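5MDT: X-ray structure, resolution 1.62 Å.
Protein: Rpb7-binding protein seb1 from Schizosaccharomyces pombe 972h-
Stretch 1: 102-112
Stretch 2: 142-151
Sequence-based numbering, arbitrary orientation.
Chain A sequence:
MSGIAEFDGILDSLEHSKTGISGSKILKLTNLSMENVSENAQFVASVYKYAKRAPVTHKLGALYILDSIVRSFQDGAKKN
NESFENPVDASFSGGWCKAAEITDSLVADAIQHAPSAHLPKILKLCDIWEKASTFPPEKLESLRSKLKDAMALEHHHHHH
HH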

# COMPACT_ATOMS: atom_id res chain seq x y z
N ILE A 102 -1.99 3.42 -7.42
CA ILE A 102 -1.68 1.99 -7.62
C ILE A 102 -2.58 1.05 -6.78
O ILE A 102 -2.49 -0.17 -6.95
N THR A 103 -3.39 1.58 -5.84
CA THR A 103 -4.18 0.73 -4.94
C THR A 103 -5.14 -0.20 -5.69
O THR A 103 -5.15 -1.40 -5.37
N ASP A 104 -5.94 0.31 -6.66
CA ASP A 104 -6.89 -0.54 -7.38
C ASP A 104 -6.18 -1.74 -8.03
O ASP A 104 -6.65 -2.87 -7.87
N SER A 105 -5.03 -1.49 -8.71
CA SER A 105 -4.24 -2.53 -9.39
C SER A 105 -3.75 -3.58 -8.42
O SER A 105 -3.83 -4.78 -8.73
N LEU A 106 -3.20 -3.16 -7.25
CA LEU A 106 -2.70 -4.11 -6.28
C LEU A 106 -3.82 -4.93 -5.64
O LEU A 106 -3.63 -6.13 -5.42
N VAL A 107 -5.00 -4.31 -5.37
CA VAL A 107 -6.15 -5.09 -4.84
C VAL A 107 -6.63 -6.08 -5.89
O VAL A 107 -6.86 -7.26 -5.58
N ALA A 108 -6.74 -5.63 -7.16
CA ALA A 108 -7.20 -6.50 -8.25
C ALA A 108 -6.26 -7.70 -8.42
O ALA A 108 -6.73 -8.82 -8.58
N ASP A 109 -4.95 -7.47 -8.34
CA ASP A 109 -3.93 -8.51 -8.46
C ASP A 109 -4.04 -9.50 -7.29
O ASP A 109 -3.93 -10.71 -7.50
N ALA A 110 -4.31 -8.99 -6.08
CA ALA A 110 -4.45 -9.88 -4.93
C ALA A 110 -5.72 -10.69 -5.06
O ALA A 110 -5.70 -11.90 -4.79
N ILE A 111 -6.81 -10.09 -5.58
CA ILE A 111 -8.07 -10.83 -5.83
C ILE A 111 -7.83 -11.99 -6.82
O ILE A 111 -8.32 -13.10 -6.62
N GLN A 112 -7.05 -11.73 -7.86
CA GLN A 112 -6.77 -12.74 -8.88
C GLN A 112 -5.89 -13.90 -8.36
O GLN A 112 -6.13 -15.04 -8.70
N SER A 142 -16.03 0.52 -4.69
CA SER A 142 -15.53 -0.29 -5.81
C SER A 142 -14.70 -1.47 -5.30
O SER A 142 -14.97 -2.61 -5.70
N LEU A 143 -13.74 -1.21 -4.37
CA LEU A 143 -12.88 -2.24 -3.78
C LEU A 143 -13.70 -3.26 -3.00
O LEU A 143 -13.49 -4.46 -3.18
N ARG A 144 -14.63 -2.80 -2.14
CA ARG A 144 -15.47 -3.70 -1.36
C ARG A 144 -16.31 -4.61 -2.25
O ARG A 144 -16.36 -5.81 -2.00
N SER A 145 -16.93 -4.04 -3.31
CA SER A 145 -17.77 -4.77 -4.27
C SER A 145 -16.98 -5.90 -4.94
O SER A 145 -17.46 -7.03 -4.99
N LYS A 146 -15.75 -5.60 -5.40
CA LYS A 146 -14.84 -6.55 -6.05
C LYS A 146 -14.42 -7.68 -5.11
O LYS A 146 -14.42 -8.84 -5.52
N LEU A 147 -14.10 -7.35 -3.83
CA LEU A 147 -13.74 -8.36 -2.84
C LEU A 147 -14.91 -9.29 -2.52
O LEU A 147 -14.74 -10.51 -2.54
N LYS A 148 -16.11 -8.72 -2.29
CA LYS A 148 -17.33 -9.46 -1.98
C LYS A 148 -17.67 -10.43 -3.12
O LYS A 148 -17.97 -11.59 -2.85
N ASP A 149 -17.55 -9.96 -4.38
CA ASP A 149 -17.76 -10.76 -5.60
C ASP A 149 -16.77 -11.92 -5.65
O ASP A 149 -17.16 -13.05 -5.93
N ALA A 150 -15.49 -11.65 -5.33
CA ALA A 150 -14.44 -12.67 -5.37
C ALA A 150 -14.60 -13.79 -4.32
O ALA A 150 -14.17 -14.91 -4.57
N MET A 151 -15.22 -13.49 -3.18
CA MET A 151 -15.34 -14.48 -2.10
C MET A 151 -16.38 -15.59 -2.32
O MET A 151 -16.69 -16.37 -1.42

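Packing of two nearly parallel helices in the Rpb7-binding protein seb1, followed along stretch 2. The helix of residues 102-112 and the helix of residues 142-150 run in the same direction, with 4° between their N-to-C axes and a closest approach of 10.5 Å. At this spacing the backbones stay apart and side chains fill the gap; Asp104 CA lies 7.2 Å from Leu143 CA, and Ile111 CA lies 6.6 Å from Ala150 CA, seven residues further along each chain, as expected for two helices in nearly constant register. The contact buries 340 Å², both sides summed, and no hydrogen bond crosses it.

Ser142 (chi1 m) directs its CA-to-CB bond toward stretch 1 but makes no contact with it: Ser142 CB is 5.7 Å from the nearest atom, Asp104 OD1, and OG lies farther off, hydrogen-bonded elsewhere in the structure. Leu143 is the first residue to make contact. Its CA-to-CB bond points sideways, yet the m, t rotamer brings the end of the side chain nearer to the partner helix. There it meets three residues: Leu143 CD1 lies 4.2 Å from Thr103 CG2, while Leu143 CD2 lies 3.9 Å from Val107 CB and 3.5 Å from Asp104 OD1. Thr103 (chi1 m) thus offers its methyl group to the leucine, its OG1 being hydrogen-bonded elsewhere. The approach of Asp104 (chi1 m) is a van der Waals contact, since a methyl carbon gives the carboxylate no polar partner. Val107 (chi1 t) points toward stretch 2 and is buried.

Arg144 and Ser145 lie out of reach, Arg144 satisfying NH1 and NH2 elsewhere in the structure. Lys146 points back toward stretch 1 and contributes through the base of its side chain: Lys146 CB is 3.7 Å from Ile111 CD1. Its m, t, t, p rotamer carries the aliphatic chain onward, and the amino group forms no salt bridge with stretch 1.

Leu147 repeats the arrangement of Leu143 one helical turn later, with a sideways CA-to-CB bond and an m, t rotamer whose end comes nearer. A single methyl touches two residues, Leu147 CD2 lying 4.2 Å from Val107 CG1 and 3.7 Å from Ile111 CG1. Val107 therefore packs against both leucines, using CB toward Leu143 and CG1 toward Leu147 for its closest approaches.

Lys148 and Asp149 make no contact with stretch 1. Ala150 points toward it, and Ala150 CB sits 3.5 Å from Ile111 CG2. Ile111 (m, t), also pointing toward its partner, has more area covered than any other residue of the two stretches, 82 Å², just ahead of Leu143 with 78 Å². Its extended CG1-CD1 arm reaches Lys146 and Leu147, while CG2 meets Ala150, so one side chain spans three residues of stretch 2.

Met151 is the first residue to leave helical phi/psi; weak bonds from Met151 N to Leu147 O (3.1 Å) and Lys148 O (3.4 Å) accompany the change, and its side chain (m, t, m) stays clear of stretch 1.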

# COMPACT_ATOMS: atom_id res chain seq x y z
CB ILE A 102 -0.17 1.67 -7.37
CG1 ILE A 102 0.21 1.81 -5.87
CG2 ILE A 102 0.75 2.51 -8.29
CD1 ILE A 102 1.56 1.13 -5.43
CB THR A 103 -4.87 1.58 -3.87
OG1 THR A 103 -3.86 2.17 -3.08
CG2 THR A 103 -5.81 0.76 -2.96
CB ASP A 104 -7.68 0.24 -8.45
CG ASP A 104 -8.78 1.15 -7.91
OD1 ASP A 104 -8.94 1.22 -6.67
OD2 ASP A 104 -9.48 1.77 -8.74
CB SER A 105 -3.01 -1.93 -10.10
OG SER A 105 -3.42 -1.05 -11.12
CB LEU A 106 -1.78 -3.46 -5.24
CG LEU A 106 -0.53 -2.70 -5.82
CD1 LEU A 106 0.48 -2.44 -4.72
CD2 LEU A 106 0.12 -3.47 -6.99
CB VAL A 107 -7.28 -4.21 -4.24
CG1 VAL A 107 -8.49 -5.05 -3.81
CG2 VAL A 107 -6.75 -3.38 -3.07
CB ALA A 108 -7.28 -5.71 -9.55
CB ASP A 109 -2.54 -7.84 -8.46
CG ASP A 109 -1.38 -8.78 -8.68
OD1 ASP A 109 -1.22 -9.27 -9.82
OD2 ASP A 109 -0.58 -8.95 -7.74
CB ALA A 110 -4.47 -9.07 -3.62
CB ILE A 111 -9.19 -9.86 -6.31
CG1 ILE A 111 -9.66 -8.93 -5.17
CG2 ILE A 111 -10.37 -10.59 -6.97
CD1 ILE A 111 -10.66 -7.82 -5.57
CB GLN A 112 -6.12 -12.07 -10.11
CG GLN A 112 -6.06 -12.94 -11.36
CD GLN A 112 -5.26 -12.29 -12.46
OE1 GLN A 112 -5.11 -11.06 -12.53
NE2 GLN A 112 -4.75 -13.10 -13.38
CB SER A 142 -14.67 0.56 -6.75
OG SER A 142 -15.37 1.68 -7.26
CB LEU A 143 -11.79 -1.65 -2.88
CG LEU A 143 -10.79 -0.68 -3.50
CD1 LEU A 143 -9.95 -0.01 -2.41
CD2 LEU A 143 -9.88 -1.37 -4.53
CB ARG A 144 -16.36 -2.92 -0.39
CG ARG A 144 -15.61 -2.45 0.84
CD ARG A 144 -16.58 -1.78 1.78
NE ARG A 144 -15.96 -1.49 3.08
CZ ARG A 144 -15.83 -0.28 3.59
NH1 ARG A 144 -16.28 0.78 2.93
NH2 ARG A 144 -15.27 -0.11 4.78
CB SER A 145 -18.32 -3.81 -5.32
OG SER A 145 -18.98 -4.50 -6.38
CB LYS A 146 -13.62 -5.82 -6.64
CG LYS A 146 -13.93 -5.06 -7.92
CD LYS A 146 -12.74 -4.24 -8.41
CE LYS A 146 -13.01 -3.55 -9.72
NZ LYS A 146 -13.92 -2.38 -9.57
CB LEU A 147 -13.16 -7.70 -1.57
CG LEU A 147 -11.80 -7.03 -1.76
CD1 LEU A 147 -11.55 -5.98 -0.68
CD2 LEU A 147 -10.68 -8.05 -1.77
CB LYS A 148 -18.50 -8.50 -1.69
CG LYS A 148 -18.32 -7.64 -0.43
CD LYS A 148 -18.65 -8.36 0.87
CE LYS A 148 -18.71 -7.40 2.03
NZ LYS A 148 -18.83 -8.10 3.33
CB ASP A 149 -17.58 -9.89 -6.85
CG ASP A 149 -18.70 -8.93 -7.18
OD1 ASP A 149 -19.69 -8.87 -6.41
OD2 ASP A 149 -18.58 -8.19 -8.18
CB ALA A 150 -13.09 -12.01 -5.21
CB MET A 151 -15.39 -13.78 -0.74
CG MET A 151 -14.09 -13.06 -0.50
SD MET A 151 -13.75 -12.60 1.19
CE MET A 151 -14.86 -11.20 1.37